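Local coordinates for endoglucanase, glycoside hydrolase family 5 protein (Cytophaga hutchinsonii, PDB 5IHS) that probably hydrolyses the internal beta-1,4-glucosidic bonds of cellulose, as an endoglucanase of glycoside hydrolase family 5 built on a TIM barrel, at residues A[226-231]-A[264-268]; A[234-238]-A[271-277]; A[248-252]-A[312-316]. One frame throughout, in Å; residues are numbered along the deposited sequence.

Interaction 1. Residues A[226-231]-A[264-268]; sequences HKQELR and ETALW
Arg231 and Trp268 make the tightly packed part of this contact between two outer helices of the TIM barrel. The arginine is long enough to use the indole twice. Arg231 CG lies 3.5 Å above the centroid of the Trp268 six-membered ring, a CH-pi contact, and a bend at chi3 (-74°) carries Arg231 CZ to 4.5 Å from the centroid of the five-membered ring. The guanidinium stands steeply, its plane 77° from the ring, so NH1 leads this cation-pi approach. That upright stance directs Arg231 NH1 and NH2 end-on to a single oxygen, Glu264 OE2, at 2.8 and 2.9 Å, in a nearly coplanar salt bridge. Gln228 OE1 takes bonds from NE and NH2 along another edge, while Leu267 CB covers one face; together they fix the rotation of the buried charge. Trp268 NE1 donates in its ring plane to His226 O (2.9 Å, 161°), satisfying the indole nitrogen, and Leu230 CG meets Trp268 CH2 at 3.9 Å. The solvent side is looser: the Lys227 methylenes rest on the Glu264 carboxylate, but Lys227 NZ stays 4.6 Å from Glu264 OE1, with a water bridging the two, and also bonds Pro223 O. On the barrel side, Trp268 stacks on Phe221 and, like Leu230, touches Leu219, which seats helices 228-239 and 262-274 against strand 215-221.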
ATOM      1  N   HIS A 226     -12.340 -12.237  -6.019  1.00  9.67           N
ATOM      2  CA  HIS A 226     -11.287 -13.092  -5.483  1.00  9.71           C
ATOM      3  C   HIS A 226     -11.700 -13.627  -4.123  1.00  9.62           C
ATOM      4  O   HIS A 226     -11.956 -12.851  -3.196  1.00 10.40           O
ATOM      5  CB  HIS A 226      -9.997 -12.295  -5.338  1.00  9.79           C
ATOM      6  CG  HIS A 226      -9.579 -11.619  -6.594  1.00 10.32           C
ATOM      7  ND1 HIS A 226      -9.264 -10.281  -6.643  1.00 10.09           N
ATOM      8  CD2 HIS A 226      -9.455 -12.089  -7.859  1.00 11.47           C
ATOM      9  CE1 HIS A 226      -8.944  -9.960  -7.884  1.00 10.85           C
ATOM     10  NE2 HIS A 226      -9.052 -11.038  -8.642  1.00 11.54           N
ATOM     11  N   LYS A 227     -11.749 -14.949  -4.007  1.00 10.20           N
ATOM     12  CA  LYS A 227     -12.252 -15.603  -2.809  1.00 10.31           C
ATOM     13  C   LYS A 227     -11.255 -16.650  -2.320  1.00  9.87           C
ATOM     14  O   LYS A 227     -10.056 -16.365  -2.249  1.00  9.88           O
ATOM     15  CB  LYS A 227     -13.664 -16.134  -3.058  1.00 12.84           C
ATOM     16  CG  LYS A 227     -14.588 -15.030  -3.561  1.00 14.90           C
ATOM     17  CD  LYS A 227     -15.997 -15.508  -3.736  1.00 18.20           C
ATOM     18  CE  LYS A 227     -16.777 -14.610  -4.678  1.00 20.80           C
ATOM     19  NZ  LYS A 227     -17.189 -13.333  -4.090  1.00 21.91           N
ATOM     20  N   GLN A 228     -11.710 -17.850  -1.965  1.00 10.17           N
ATOM     21  CA  GLN A 228     -10.805 -18.784  -1.301  1.00 10.80           C
ATOM     22  C   GLN A 228      -9.633 -19.192  -2.189  1.00 10.16           C
ATOM     23  O   GLN A 228      -8.545 -19.462  -1.677  1.00 10.35           O
ATOM     24  CB  GLN A 228     -11.570 -20.014  -0.822  1.00 12.32           C
ATOM     25  CG  GLN A 228     -10.735 -20.969  -0.000  1.00 13.37           C
ATOM     26  CD  GLN A 228     -10.240 -20.338   1.283  1.00 14.55           C
ATOM     27  OE1 GLN A 228     -10.976 -19.609   1.955  1.00 15.23           O
ATOM     28  NE2 GLN A 228      -8.987 -20.606   1.630  1.00 15.59           N
ATOM     29  N   GLU A 229      -9.818 -19.241  -3.511  1.00 10.66           N
ATOM     30  CA  GLU A 229      -8.717 -19.641  -4.385  1.00 10.64           C
ATOM     31  C   GLU A 229      -7.514 -18.706  -4.246  1.00  9.39           C
ATOM     32  O   GLU A 229      -6.361 -19.156  -4.285  1.00  9.84           O
ATOM     33  CB  GLU A 229      -9.191 -19.725  -5.833  1.00 12.96           C
ATOM     34  CG  GLU A 229      -9.371 -18.405  -6.552  1.00 17.83           C
ATOM     35  CD  GLU A 229     -10.469 -17.508  -5.997  1.00 20.80           C
ATOM     36  OE1 GLU A 229     -11.371 -17.978  -5.263  1.00 22.74           O
ATOM     37  OE2 GLU A 229     -10.432 -16.311  -6.325  1.00 20.87           O
ATOM     38  N   LEU A 230      -7.752 -17.403  -4.091  1.00  8.79           N
ATOM     39  CA  LEU A 230      -6.632 -16.483  -3.927  1.00  8.31           C
ATOM     40  C   LEU A 230      -6.062 -16.529  -2.507  1.00  8.43           C
ATOM     41  O   LEU A 230      -4.849 -16.351  -2.330  1.00  8.52           O
ATOM     42  CB  LEU A 230      -7.018 -15.065  -4.374  1.00  8.18           C
ATOM     43  CG  LEU A 230      -5.857 -14.067  -4.469  1.00  8.25           C
ATOM     44  CD1 LEU A 230      -4.810 -14.487  -5.492  1.00  9.02           C
ATOM     45  CD2 LEU A 230      -6.380 -12.669  -4.814  1.00  8.14           C
ATOM     46  N   ARG A 231      -6.895 -16.790  -1.488  1.00  8.61           N
ATOM     47  CA  ARG A 231      -6.348 -17.064  -0.163  1.00  8.96           C
ATOM     48  C   ARG A 231      -5.457 -18.297  -0.190  1.00  9.13           C
ATOM     49  O   ARG A 231      -4.417 -18.332   0.472  1.00  9.83           O
ATOM     50  CB  ARG A 231      -7.464 -17.220   0.870  1.00  9.25           C
ATOM     51  CG  ARG A 231      -8.165 -15.913   1.205  1.00 10.11           C
ATOM     52  CD  ARG A 231      -9.108 -16.049   2.406  1.00 10.71           C
ATOM     53  NE  ARG A 231     -10.339 -16.769   2.094  1.00 10.59           N
ATOM     54  CZ  ARG A 231     -11.424 -16.229   1.549  1.00 10.28           C
ATOM     55  NH1 ARG A 231     -11.455 -14.945   1.226  1.00 11.09           N
ATOM     56  NH2 ARG A 231     -12.496 -16.983   1.331  1.00 11.08           N
ATOM     57  N   GLU A 264     -17.663 -11.461   2.258  1.00  8.91           N
ATOM     58  CA  GLU A 264     -16.401 -11.986   1.745  1.00  8.65           C
ATOM     59  C   GLU A 264     -15.226 -11.128   2.198  1.00  8.31           C
ATOM     60  O   GLU A 264     -14.147 -11.659   2.483  1.00  8.23           O
ATOM     61  CB  GLU A 264     -16.435 -12.130   0.221  1.00  9.31           C
ATOM     62  CG  GLU A 264     -15.199 -12.838  -0.340  1.00 10.14           C
ATOM     63  CD  GLU A 264     -15.143 -14.327  -0.023  1.00 11.68           C
ATOM     64  OE1 GLU A 264     -16.220 -14.957   0.085  1.00 12.61           O
ATOM     65  OE2 GLU A 264     -14.017 -14.855   0.115  1.00 13.19           O
ATOM     66  N   THR A 265     -15.419  -9.805   2.285  1.00  7.70           N
ATOM     67  CA  THR A 265     -14.361  -8.953   2.823  1.00  7.57           C
ATOM     68  C   THR A 265     -13.979  -9.405   4.230  1.00  7.45           C
ATOM     69  O   THR A 265     -12.792  -9.477   4.568  1.00  7.67           O
ATOM     70  CB  THR A 265     -14.780  -7.476   2.810  1.00  7.98           C
ATOM     71  OG1 THR A 265     -15.105  -7.042   1.484  1.00  7.89           O
ATOM     72  CG2 THR A 265     -13.663  -6.582   3.311  1.00  8.52           C
ATOM     73  N   ALA A 266     -14.976  -9.749   5.053  1.00  7.61           N
ATOM     74  CA  ALA A 266     -14.700 -10.209   6.411  1.00  8.13           C
ATOM     75  C   ALA A 266     -13.914 -11.519   6.424  1.00  7.77           C
ATOM     76  O   ALA A 266     -13.079 -11.726   7.307  1.00  8.57           O
ATOM     77  CB  ALA A 266     -16.004 -10.357   7.194  1.00  8.74           C
ATOM     78  N   LEU A 267     -14.172 -12.425   5.469  1.00  8.30           N
ATOM     79  CA  LEU A 267     -13.363 -13.641   5.382  1.00  8.97           C
ATOM     80  C   LEU A 267     -11.915 -13.305   5.066  1.00  8.58           C
ATOM     81  O   LEU A 267     -10.993 -13.948   5.589  1.00  9.30           O
ATOM     82  CB  LEU A 267     -13.917 -14.608   4.335  1.00  9.59           C
ATOM     83  CG  LEU A 267     -15.283 -15.222   4.642  1.00 10.75           C
ATOM     84  CD1 LEU A 267     -15.645 -16.197   3.547  1.00 11.73           C
ATOM     85  CD2 LEU A 267     -15.320 -15.905   6.003  1.00 11.59           C
ATOM     86  N   TRP A 268     -11.692 -12.297   4.222  1.00  7.29           N
ATOM     87  CA  TRP A 268     -10.334 -11.845   3.974  1.00  7.23           C
ATOM     88  C   TRP A 268      -9.711 -11.235   5.225  1.00  7.40           C
ATOM     89  O   TRP A 268      -8.553 -11.524   5.535  1.00  7.66           O
ATOM     90  CB  TRP A 268     -10.306 -10.860   2.813  1.00  7.28           C
ATOM     91  CG  TRP A 268     -10.252 -11.518   1.474  1.00  7.15           C
ATOM     92  CD1 TRP A 268     -11.280 -11.731   0.605  1.00  7.89           C
ATOM     93  CD2 TRP A 268      -9.076 -12.030   0.843  1.00  7.26           C
ATOM     94  NE1 TRP A 268     -10.809 -12.347  -0.537  1.00  8.07           N
ATOM     95  CE2 TRP A 268      -9.458 -12.539  -0.416  1.00  8.16           C
ATOM     96  CE3 TRP A 268      -7.735 -12.092   1.217  1.00  7.37           C
ATOM     97  CZ2 TRP A 268      -8.536 -13.101  -1.302  1.00  8.55           C
ATOM     98  CZ3 TRP A 268      -6.823 -12.648   0.342  1.00  8.35           C
ATOM     99  CH2 TRP A 268      -7.227 -13.145  -0.901  1.00  9.03           C
TER
HETATM  100  O   HOH W   1     -18.339 -14.691  -1.727  1.00 26.44           O

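Interaction 2. Residues A[234-238]-A[271-277]; sequences AQKAL and FLDAHKI
With CG anti to its carbonyl carbon (chi1 -65°), the His275 ring is set against Leu238 and Gln235 of helix 228-239, and a bend in Gln235 at chi2 (66°) turns the amide oxygen back to meet it. The histidine stands where helix 262-274 closes in a Schellman motif: Lys276 is the C-prime residue with positive phi, Ile277 N bonds Leu272 O, and Lys276 N bonds Asp273 O. Helix 228-239 here packs on the end of helix 262-274 and the turn that follows it, on the outside of a TIM barrel, and a flat, partly polar ring suits this border. Leu238 CD1 lies over one face of the His275 imidazole, 3.9 Å from its centroid and 27° off the normal, a CH-pi contact. Gln235 OE1 comes near the ring obliquely, 3.2 Å from His275 CE1; it is equally near NE2, but the angle is too poor for a hydrogen bond. The amide nitrogen of Gln235 bonds Asp239 instead, one turn further along its own helix. Replacing His275 with an alanine would probably open a gap over Leu238 CD1, which would lose its CH-pi partner. Deeper down the contact is wholly apolar. Leu238 and Ile277 approach beside strand 244-249, where Leu238 lies on Leu244 and Ile277 on Val246. The small Ala234 is consistent with a close approach over the Phe271 ring, Ala234 CB meeting Phe271 CZ at 3.8 Å and CE2 at 3.9 Å.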
ATOM      1  N   ALA A 234      -2.132 -17.286  -1.600  1.00  7.72           N
ATOM      2  CA  ALA A 234      -1.367 -16.586  -0.575  1.00  7.78           C
ATOM      3  C   ALA A 234      -0.766 -17.559   0.433  1.00  7.97           C
ATOM      4  O   ALA A 234       0.414 -17.452   0.783  1.00  8.17           O
ATOM      5  CB  ALA A 234      -2.270 -15.568   0.115  1.00  8.28           C
ATOM      6  N   GLN A 235      -1.561 -18.526   0.903  1.00  8.39           N
ATOM      7  CA  GLN A 235      -1.055 -19.492   1.880  1.00  8.77           C
ATOM      8  C   GLN A 235       0.114 -20.292   1.318  1.00  8.84           C
ATOM      9  O   GLN A 235       1.097 -20.553   2.024  1.00  9.61           O
ATOM     10  CB  GLN A 235      -2.183 -20.426   2.326  1.00 10.49           C
ATOM     11  CG  GLN A 235      -1.751 -21.466   3.347  1.00 12.34           C
ATOM     12  CD  GLN A 235      -1.339 -20.830   4.674  1.00 13.49           C
ATOM     13  OE1 GLN A 235      -2.162 -20.211   5.360  1.00 15.83           O
ATOM     14  NE2 GLN A 235      -0.060 -20.954   5.030  1.00 14.22           N
ATOM     15  N   LYS A 236       0.027 -20.687   0.045  1.00  8.71           N
ATOM     16  CA  LYS A 236       1.121 -21.426  -0.574  1.00  9.39           C
ATOM     17  C   LYS A 236       2.396 -20.591  -0.633  1.00  8.99           C
ATOM     18  O   LYS A 236       3.496 -21.114  -0.445  1.00 10.17           O
ATOM     19  CB  LYS A 236       0.697 -21.926  -1.959  1.00 10.90           C
ATOM     20  CG  LYS A 236      -0.349 -23.037  -1.896  1.00 15.70           C
ATOM     21  CD  LYS A 236      -0.859 -23.457  -3.264  1.00 20.40           C
ATOM     22  CE  LYS A 236      -2.036 -24.422  -3.129  1.00 23.49           C
ATOM     23  NZ  LYS A 236      -2.451 -25.038  -4.419  1.00 25.58           N
ATOM     24  N   ALA A 237       2.276 -19.289  -0.884  1.00  8.06           N
ATOM     25  CA  ALA A 237       3.456 -18.428  -0.854  1.00  8.22           C
ATOM     26  C   ALA A 237       4.044 -18.336   0.554  1.00  8.10           C
ATOM     27  O   ALA A 237       5.269 -18.355   0.723  1.00  9.13           O
ATOM     28  CB  ALA A 237       3.105 -17.039  -1.390  1.00  8.67           C
ATOM     29  N   LEU A 238       3.189 -18.226   1.578  1.00  8.39           N
ATOM     30  CA  LEU A 238       3.679 -18.223   2.952  1.00  8.66           C
ATOM     31  C   LEU A 238       4.398 -19.527   3.273  1.00  9.55           C
ATOM     32  O   LEU A 238       5.439 -19.527   3.952  1.00 10.31           O
ATOM     33  CB  LEU A 238       2.511 -17.995   3.910  1.00  9.37           C
ATOM     34  CG  LEU A 238       1.768 -16.667   3.768  1.00  9.51           C
ATOM     35  CD1 LEU A 238       0.557 -16.656   4.688  1.00 10.92           C
ATOM     36  CD2 LEU A 238       2.671 -15.493   4.066  1.00  9.98           C
ATOM     37  N   PHE A 271      -8.456 -13.962   7.473  1.00  8.15           N
ATOM     38  CA  PHE A 271      -7.214 -14.551   6.977  1.00  8.34           C
ATOM     39  C   PHE A 271      -6.021 -13.627   7.201  1.00  7.48           C
ATOM     40  O   PHE A 271      -4.964 -14.057   7.678  1.00  8.30           O
ATOM     41  CB  PHE A 271      -7.390 -14.857   5.489  1.00  9.19           C
ATOM     42  CG  PHE A 271      -6.143 -15.338   4.805  1.00  9.56           C
ATOM     43  CD1 PHE A 271      -5.738 -16.657   4.916  1.00 11.50           C
ATOM     44  CD2 PHE A 271      -5.388 -14.473   4.022  1.00 10.47           C
ATOM     45  CE1 PHE A 271      -4.588 -17.100   4.280  1.00 12.65           C
ATOM     46  CE2 PHE A 271      -4.241 -14.915   3.385  1.00 11.93           C
ATOM     47  CZ  PHE A 271      -3.849 -16.229   3.513  1.00 12.31           C
ATOM     48  N   LEU A 272      -6.175 -12.349   6.850  1.00  7.52           N
ATOM     49  CA  LEU A 272      -5.063 -11.416   6.977  1.00  7.52           C
ATOM     50  C   LEU A 272      -4.655 -11.247   8.435  1.00  7.56           C
ATOM     51  O   LEU A 272      -3.461 -11.239   8.757  1.00  7.70           O
ATOM     52  CB  LEU A 272      -5.417 -10.069   6.352  1.00  8.00           C
ATOM     53  CG  LEU A 272      -5.774 -10.136   4.862  1.00  9.28           C
ATOM     54  CD1 LEU A 272      -6.334  -8.807   4.391  1.00 11.64           C
ATOM     55  CD2 LEU A 272      -4.567 -10.553   4.018  1.00  9.92           C
ATOM     56  N   ASP A 273      -5.630 -11.143   9.338  1.00  8.01           N
ATOM     57  CA  ASP A 273      -5.303 -11.014  10.754  1.00  8.53           C
ATOM     58  C   ASP A 273      -4.639 -12.281  11.283  1.00  8.80           C
ATOM     59  O   ASP A 273      -3.724 -12.205  12.110  1.00  9.83           O
ATOM     60  CB  ASP A 273      -6.565 -10.697  11.552  1.00  9.28           C
ATOM     61  CG  ASP A 273      -7.048  -9.262  11.365  1.00  9.91           C
ATOM     62  OD1 ASP A 273      -6.290  -8.392  10.869  1.00 10.33           O
ATOM     63  OD2 ASP A 273      -8.211  -9.011  11.766  1.00 12.19           O
ATOM     64  N   ALA A 274      -5.092 -13.453  10.826  1.00  9.31           N
ATOM     65  CA  ALA A 274      -4.497 -14.702  11.292  1.00 10.66           C
ATOM     66  C   ALA A 274      -3.013 -14.772  10.963  1.00 10.16           C
ATOM     67  O   ALA A 274      -2.242 -15.394  11.706  1.00 12.39           O
ATOM     68  CB  ALA A 274      -5.227 -15.893  10.671  1.00 11.66           C
ATOM     69  N   HIS A 275      -2.602 -14.147   9.860  1.00  8.56           N
ATOM     70  CA  HIS A 275      -1.226 -14.168   9.372  1.00  8.31           C
ATOM     71  C   HIS A 275      -0.503 -12.848   9.590  1.00  8.00           C
ATOM     72  O   HIS A 275       0.624 -12.683   9.123  1.00  8.55           O
ATOM     73  CB  HIS A 275      -1.208 -14.572   7.899  1.00  8.95           C
ATOM     74  CG  HIS A 275      -1.692 -15.963   7.691  1.00  9.97           C
ATOM     75  ND1 HIS A 275      -0.881 -17.059   7.906  1.00 10.83           N
ATOM     76  CD2 HIS A 275      -2.922 -16.449   7.405  1.00 12.18           C
ATOM     77  CE1 HIS A 275      -1.579 -18.160   7.697  1.00 11.94           C
ATOM     78  NE2 HIS A 275      -2.818 -17.820   7.392  1.00 12.79           N
ATOM     79  N   LYS A 276      -1.126 -11.911  10.298  1.00  7.81           N
ATOM     80  CA  LYS A 276      -0.532 -10.610  10.588  1.00  8.26           C
ATOM     81  C   LYS A 276      -0.059  -9.904   9.313  1.00  7.86           C
ATOM     82  O   LYS A 276       1.014  -9.289   9.279  1.00  8.87           O
ATOM     83  CB  LYS A 276       0.589 -10.734  11.626  1.00  9.51           C
ATOM     84  CG  LYS A 276       0.111 -11.380  12.916  1.00 12.54           C
ATOM     85  CD  LYS A 276       1.236 -11.594  13.895  1.00 16.21           C
ATOM     86  CE  LYS A 276       0.766 -12.245  15.199  1.00 19.92           C
ATOM     87  NZ  LYS A 276      -0.340 -13.223  15.070  1.00 21.88           N
ATOM     88  N   ILE A 277      -0.896  -9.948   8.277  1.00  7.12           N
ATOM     89  CA  ILE A 277      -0.611  -9.308   6.993  1.00  6.85           C
ATOM     90  C   ILE A 277      -1.221  -7.910   6.986  1.00  6.48           C
ATOM     91  O   ILE A 277      -2.419  -7.735   7.245  1.00  7.27           O
ATOM     92  CB  ILE A 277      -1.151 -10.153   5.823  1.00  7.29           C
ATOM     93  CG1 ILE A 277      -0.451 -11.516   5.798  1.00  8.71           C
ATOM     94  CG2 ILE A 277      -0.956  -9.410   4.504  1.00  7.40           C
ATOM     95  CD1 ILE A 277      -1.051 -12.514   4.797  1.00  9.16           C
TER

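Interaction 3. Residues A[248-252]-A[312-316]; sequences EYGTC and SGKLV
Thr251 meets the first turns of helix 311-329 with both branches of its side chain, so that a polar and an apolar contact spring from one residue. Thr251 CB faces the helix and lies 3.6 Å from Ser312 OG. From there Thr251 OG1, placed between the backbone N and the carbonyl carbon (chi1 60°), reaches Ser312 OG at 2.7 Å in a hydrogen bond to which either hydroxyl could give the proton. Ser312 answers with its OG anti to the backbone N (chi1 -177°), which extends the hydroxyl out from the helix. The other branch, Thr251 CG2, passes beside the same hydroxyl, with Ser312 OG 3.5 Å away, and then settles among methyls: Val316 CG2 at 3.7 Å and, less closely, Leu315 CD2 at 4.3 Å. Ser312 and Val316 stand one helical turn apart, which is why a single beta-branched residue can touch both. A water adds a second polar link, accepting from Thr251 N at 3.1 Å and hydrogen-bonded to Ser312 OG.

The side chains of Tyr249, at the end of strand 244-249, and Val316 run to meet each other from opposite directions. Tyr249 OH lies 3.8 Å from Val316 CG1, but its polar partner is Tyr269 of helix 262-274. The contact joins the C-terminal end of the seventh barrel strand, the end that faces the active site in TIM-barrel hydrolases, to the last helix. Asn281 of strand 279-284 touches both Thr251 and Val316. Serine and threonine suit a buried place where one hydroxyl can bond another, and valine one where methyls fit close. The chemistry implies a neutral, short-range join: a hydroxyl pair and a water link the polar atoms, methyls pack beside them, and no charge is buried between the segments.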
ATOM      1  N   GLU A 248      -3.084  -3.002  -1.493  1.00  5.67           N
ATOM      2  CA  GLU A 248      -4.349  -2.541  -2.042  1.00  5.81           C
ATOM      3  C   GLU A 248      -5.361  -3.676  -1.993  1.00  5.68           C
ATOM      4  O   GLU A 248      -5.077  -4.794  -2.454  1.00  6.48           O
ATOM      5  CB  GLU A 248      -4.164  -2.090  -3.494  1.00  6.83           C
ATOM      6  CG  GLU A 248      -5.322  -1.307  -4.038  1.00  7.69           C
ATOM      7  CD  GLU A 248      -5.163  -1.012  -5.521  1.00  8.12           C
ATOM      8  OE1 GLU A 248      -4.143  -0.380  -5.905  1.00  8.16           O
ATOM      9  OE2 GLU A 248      -6.064  -1.427  -6.290  1.00  9.71           O
ATOM     10  N   TYR A 249      -6.556  -3.382  -1.484  1.00  5.45           N
ATOM     11  CA  TYR A 249      -7.678  -4.304  -1.615  1.00  5.71           C
ATOM     12  C   TYR A 249      -8.946  -3.474  -1.715  1.00  5.72           C
ATOM     13  O   TYR A 249      -9.015  -2.345  -1.228  1.00  6.38           O
ATOM     14  CB  TYR A 249      -7.778  -5.315  -0.437  1.00  6.06           C
ATOM     15  CG  TYR A 249      -8.288  -4.666   0.828  1.00  6.28           C
ATOM     16  CD1 TYR A 249      -7.423  -3.980   1.670  1.00  6.10           C
ATOM     17  CD2 TYR A 249      -9.637  -4.716   1.182  1.00  6.79           C
ATOM     18  CE1 TYR A 249      -7.883  -3.334   2.811  1.00  6.72           C
ATOM     19  CE2 TYR A 249     -10.107  -4.072   2.320  1.00  7.17           C
ATOM     20  CZ  TYR A 249      -9.228  -3.373   3.126  1.00  6.71           C
ATOM     21  OH  TYR A 249      -9.722  -2.728   4.230  1.00  7.11           O
ATOM     22  N   GLY A 250      -9.972  -4.056  -2.324  1.00  6.83           N
ATOM     23  CA  GLY A 250     -11.286  -3.462  -2.357  1.00  7.37           C
ATOM     24  C   GLY A 250     -12.302  -4.243  -1.536  1.00  7.50           C
ATOM     25  O   GLY A 250     -12.003  -5.253  -0.908  1.00  7.67           O
ATOM     26  N   THR A 251     -13.538  -3.751  -1.575  1.00  7.64           N
ATOM     27  CA  THR A 251     -14.677  -4.435  -0.965  1.00  7.78           C
ATOM     28  C   THR A 251     -15.642  -4.989  -2.012  1.00  8.45           C
ATOM     29  O   THR A 251     -16.712  -5.494  -1.651  1.00  9.40           O
ATOM     30  CB  THR A 251     -15.440  -3.471  -0.061  1.00  8.44           C
ATOM     31  OG1 THR A 251     -15.906  -2.385  -0.871  1.00  8.83           O
ATOM     32  CG2 THR A 251     -14.566  -2.959   1.084  1.00  8.93           C
ATOM     33  N   CYS A 252     -15.295  -4.904  -3.292  1.00  8.13           N
ATOM     34  CA  CYS A 252     -16.240  -5.115  -4.380  1.00  8.90           C
ATOM     35  C   CYS A 252     -15.556  -5.958  -5.449  1.00  9.25           C
ATOM     36  O   CYS A 252     -14.515  -6.584  -5.220  1.00  9.67           O
ATOM     37  CB  CYS A 252     -16.725  -3.752  -4.887  1.00 10.80           C
ATOM     38  SG  CYS A 252     -15.419  -2.661  -5.415  1.00 13.74           S
ATOM     39  N   SER A 312     -18.850   1.194   1.245  1.00  7.97           N
ATOM     40  CA  SER A 312     -17.498   0.656   1.311  1.00  7.62           C
ATOM     41  C   SER A 312     -16.660   1.412   2.339  1.00  7.67           C
ATOM     42  O   SER A 312     -15.972   0.802   3.172  1.00  7.60           O
ATOM     43  CB  SER A 312     -16.854   0.738  -0.074  1.00  7.83           C
ATOM     44  OG  SER A 312     -15.558   0.172  -0.069  1.00  8.23           O
ATOM     45  N   GLY A 313     -16.716   2.746   2.300  1.00  7.54           N
ATOM     46  CA  GLY A 313     -15.952   3.531   3.255  1.00  7.26           C
ATOM     47  C   GLY A 313     -16.338   3.239   4.694  1.00  7.64           C
ATOM     48  O   GLY A 313     -15.474   3.132   5.569  1.00  7.67           O
ATOM     49  N   LYS A 314     -17.640   3.117   4.961  0.52  7.59           N
ATOM     50  CA  LYS A 314     -18.088   2.817   6.317  0.52  8.21           C
ATOM     51  C   LYS A 314     -17.553   1.472   6.785  0.52  7.71           C
ATOM     52  O   LYS A 314     -17.096   1.338   7.925  0.52  8.38           O
ATOM     53  CB  LYS A 314     -19.616   2.816   6.392  0.52  9.12           C
ATOM     54  CG  LYS A 314     -20.139   2.159   7.658  0.52 10.24           C
ATOM     55  CD  LYS A 314     -21.645   2.245   7.783  0.52 11.51           C
ATOM     56  CE  LYS A 314     -22.151   1.451   8.988  0.52 13.20           C
ATOM     57  NZ  LYS A 314     -21.442   1.818  10.244  0.52 14.31           N
ATOM     58  N   LEU A 315     -17.622   0.454   5.925  1.00  7.54           N
ATOM     59  CA  LEU A 315     -17.146  -0.873   6.297  1.00  8.04           C
ATOM     60  C   LEU A 315     -15.672  -0.826   6.676  1.00  7.67           C
ATOM     61  O   LEU A 315     -15.253  -1.352   7.716  1.00  7.85           O
ATOM     62  CB  LEU A 315     -17.369  -1.827   5.120  1.00  8.50           C
ATOM     63  CG  LEU A 315     -17.014  -3.293   5.355  1.00 10.02           C
ATOM     64  CD1 LEU A 315     -17.744  -4.142   4.324  1.00 14.32           C
ATOM     65  CD2 LEU A 315     -15.517  -3.558   5.264  1.00 11.82           C
ATOM     66  N   VAL A 316     -14.864  -0.193   5.829  1.00  6.73           N
ATOM     67  CA  VAL A 316     -13.420  -0.178   6.026  1.00  6.85           C
ATOM     68  C   VAL A 316     -13.041   0.681   7.224  1.00  6.41           C
ATOM     69  O   VAL A 316     -12.172   0.306   8.025  1.00  6.98           O
ATOM     70  CB  VAL A 316     -12.769   0.308   4.721  1.00  8.96           C
ATOM     71  CG1 VAL A 316     -11.323   0.650   4.914  1.00 10.01           C
ATOM     72  CG2 VAL A 316     -13.003  -0.731   3.630  1.00  8.87           C
TER
HETATM   73  O   HOH W   2     -13.092  -0.734  -1.668  1.00  7.28           O

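Overall arrangement
All three contacts belong to the last third of the eight-stranded parallel barrel. Interactions 1 and 2 lie along the same pair, helices 228-239 and 262-274, with centres 11 Å apart, and touch where Arg231 packs on Phe271. Interaction 3 joins strand 244-249, which runs between those helices in the chain, to helix 311-329; its centre is 13 Å from that of interaction 1, which it meets through Thr265, and 19 Å from that of interaction 2, without touching it. Segments 226-231, 234-238, 248-252, 264-268, 271-277 and 312-316 follow in that order, so every two contacts interleave. Neighbouring beta-alpha units are thereby tied to one another, from helix 228-239 to the closing helix.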